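Local coordinates for protein SUMO-1 cysteine protease S273R (African swine fever virus pig/Kenya/KEN-50/1950, PDB 6LJB) that is a cysteine protease that probably matures the viral polyproteins pp220 and pp62 into core-shell proteins and dampens host innate immune signalling, at residues 83-88 against 261-266. Residues are numbered along the deposited sequence; the frame is centred on the assembly and turned at random.
Sequences NNTGLL and EMYKFR
The irregular turn 83-88 comes closest to helix 259-269 where Thr-85 faces Tyr-263, their CA atoms 7.1 Å apart, and Arg-266, three residues further on, reaches into the turn. Its chain, extended from CG to NE, carries the guanidinium to the carbonyl of Gly-86, which it grips end-on with both terminal nitrogens. NH1 lies 3.0 Å from Gly-86 O, in the carbonyl plane and on a lone pair; NH2, at 3.1 Å from the same oxygen, sits above that plane. Both bonds are bent (145° and 142°), as expected when two nitrogens of one guanidinium converge on a single oxygen. Arginine suits the place because its flat end serves several partners at once: NH1 also bonds Pro-81 O, and NH2 forms a salt bridge with Glu-231, which should help balance the charge of this buried side chain. An Asx turn shapes the loop, Asn-84 OD1 accepting from Gly-86 N at 2.9 Å; Gly-86, lacking a side chain, lets that oxygen come close. Within this Ulp1-like protease, the contact ties the loop preceding helix 90-103 to a helix in the part of the chain matching the Ulp1 catalytic family; side chain to side chain, Leu-88 is about 7 Å from Cys-232, the inferred nucleophile. Thr-85 CA stands over one guanidinium face. Leu-88 CD1 approaches Arg-266 NH1 obliquely at 3.7 Å. Thr-85 directs its methyl CG2 to Tyr-263 CE1, 3.8 Å away, an apolar group meeting the ring carbons at an oblique angle.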
loop_
_atom_site.group_PDB
_atom_site.type_symbol
_atom_site.label_atom_id
_atom_site.label_comp_id
_atom_site.label_asym_id
_atom_site.label_seq_id
_atom_site.Cartn_x
_atom_site.Cartn_y
_atom_site.Cartn_z
ATOM N N ASN A 83 3.975 0.824 15.581
ATOM C CA ASN A 83 4.514 0.050 16.694
ATOM C C ASN A 83 3.424 -0.531 17.590
ATOM O O ASN A 83 3.712 -0.937 18.721
ATOM C CB ASN A 83 5.472 0.913 17.518
ATOM C CG ASN A 83 6.493 1.632 16.657
ATOM O OD1 ASN A 83 6.536 2.862 16.623
ATOM N ND2 ASN A 83 7.319 0.868 15.954
ATOM N N ASN A 84 2.182 -0.584 17.115
ATOM C CA ASN A 84 1.088 -1.151 17.892
ATOM C C ASN A 84 0.179 -1.952 16.970
ATOM O O ASN A 84 0.305 -1.909 15.744
ATOM C CB ASN A 84 0.294 -0.065 18.630
ATOM C CG ASN A 84 -0.334 0.943 17.688
ATOM O OD1 ASN A 84 -1.403 0.703 17.126
ATOM N ND2 ASN A 84 0.323 2.084 17.521
ATOM N N THR A 85 -0.749 -2.691 17.582
ATOM C CA THR A 85 -1.684 -3.542 16.856
ATOM C C THR A 85 -3.015 -2.855 16.579
ATOM O O THR A 85 -4.062 -3.514 16.577
ATOM C CB THR A 85 -1.912 -4.846 17.621
ATOM O OG1 THR A 85 -2.428 -4.556 18.926
ATOM C CG2 THR A 85 -0.608 -5.620 17.755
ATOM N N GLY A 86 -3.009 -1.544 16.352
ATOM C CA GLY A 86 -4.240 -0.854 16.015
ATOM C C GLY A 86 -4.742 -1.250 14.639
ATOM O O GLY A 86 -3.969 -1.519 13.716
ATOM N N LEU A 87 -6.065 -1.293 14.505
ATOM C CA LEU A 87 -6.677 -1.633 13.231
ATOM C C LEU A 87 -6.350 -0.583 12.177
ATOM O O LEU A 87 -6.261 0.614 12.465
ATOM C CB LEU A 87 -8.196 -1.763 13.379
ATOM C CG LEU A 87 -8.713 -2.909 14.251
ATOM C CD1 LEU A 87 -10.199 -3.127 14.014
ATOM C CD2 LEU A 87 -7.929 -4.182 13.986
ATOM N N LEU A 88 -6.163 -1.046 10.945
ATOM C CA LEU A 88 -5.821 -0.158 9.844
ATOM C C LEU A 88 -7.075 0.514 9.302
ATOM O O LEU A 88 -8.061 -0.157 8.978
ATOM C CB LEU A 88 -5.106 -0.928 8.735
ATOM C CG LEU A 88 -3.579 -0.815 8.742
ATOM C CD1 LEU A 88 -3.000 -1.319 10.055
ATOM C CD2 LEU A 88 -2.977 -1.561 7.565
ATOM N N GLU A 261 5.168 -11.793 11.946
ATOM C CA GLU A 261 5.778 -11.131 10.801
ATOM C C GLU A 261 4.951 -9.947 10.322
ATOM O O GLU A 261 5.496 -9.044 9.679
ATOM C CB GLU A 261 5.982 -12.127 9.658
ATOM C CG GLU A 261 6.894 -13.293 10.009
ATOM C CD GLU A 261 7.039 -14.284 8.870
ATOM O OE1 GLU A 261 7.718 -13.956 7.874
ATOM O OE2 GLU A 261 6.465 -15.389 8.969
ATOM N N MET A 262 3.649 -9.931 10.621
ATOM C CA MET A 262 2.824 -8.775 10.289
ATOM C C MET A 262 2.983 -7.659 11.312
ATOM O O MET A 262 2.895 -6.480 10.949
ATOM C CB MET A 262 1.356 -9.190 10.176
ATOM C CG MET A 262 1.053 -10.093 8.987
ATOM S SD MET A 262 1.494 -9.352 7.402
ATOM C CE MET A 262 2.988 -10.254 6.995
ATOM N N TYR A 263 3.202 -8.007 12.584
ATOM C CA TYR A 263 3.617 -7.005 13.561
ATOM C C TYR A 263 4.892 -6.314 13.101
ATOM O O TYR A 263 5.005 -5.084 13.147
ATOM C CB TYR A 263 3.845 -7.653 14.930
ATOM C CG TYR A 263 2.665 -8.400 15.517
ATOM C CD1 TYR A 263 1.360 -8.036 15.222
ATOM C CD2 TYR A 263 2.866 -9.466 16.385
ATOM C CE1 TYR A 263 0.287 -8.721 15.769
ATOM C CE2 TYR A 263 1.804 -10.156 16.932
ATOM C CZ TYR A 263 0.518 -9.780 16.622
ATOM O OH TYR A 263 -0.541 -10.466 17.168
ATOM N N LYS A 264 5.866 -7.104 12.643
ATOM C CA LYS A 264 7.138 -6.560 12.187
ATOM C C LYS A 264 6.980 -5.772 10.893
ATOM O O LYS A 264 7.699 -4.791 10.675
ATOM C CB LYS A 264 8.139 -7.703 12.006
ATOM C CG LYS A 264 9.593 -7.293 11.871
ATOM C CD LYS A 264 10.444 -8.513 11.537
ATOM C CE LYS A 264 11.892 -8.148 11.264
ATOM N NZ LYS A 264 12.612 -7.757 12.505
ATOM N N PHE A 265 6.044 -6.176 10.030
ATOM C CA PHE A 265 5.823 -5.469 8.774
ATOM C C PHE A 265 5.193 -4.098 8.983
ATOM O O PHE A 265 5.293 -3.243 8.096
ATOM C CB PHE A 265 4.951 -6.315 7.841
ATOM C CG PHE A 265 4.672 -5.671 6.510
ATOM C CD1 PHE A 265 5.709 -5.335 5.656
ATOM C CD2 PHE A 265 3.373 -5.411 6.111
ATOM C CE1 PHE A 265 5.457 -4.746 4.430
ATOM C CE2 PHE A 265 3.114 -4.821 4.885
ATOM C CZ PHE A 265 4.158 -4.489 4.045
ATOM N N ARG A 266 4.554 -3.868 10.134
ATOM C CA ARG A 266 3.995 -2.551 10.417
ATOM C C ARG A 266 5.077 -1.482 10.469
ATOM O O ARG A 266 4.824 -0.324 10.115
ATOM C CB ARG A 266 3.215 -2.582 11.732
ATOM C CG ARG A 266 1.929 -3.390 11.674
ATOM C CD ARG A 266 1.328 -3.565 13.059
ATOM N NE ARG A 266 -0.018 -4.128 13.007
ATOM C CZ ARG A 266 -1.130 -3.402 13.036
ATOM N NH1 ARG A 266 -1.058 -2.082 13.119
ATOM N NH2 ARG A 266 -2.315 -3.995 12.984
#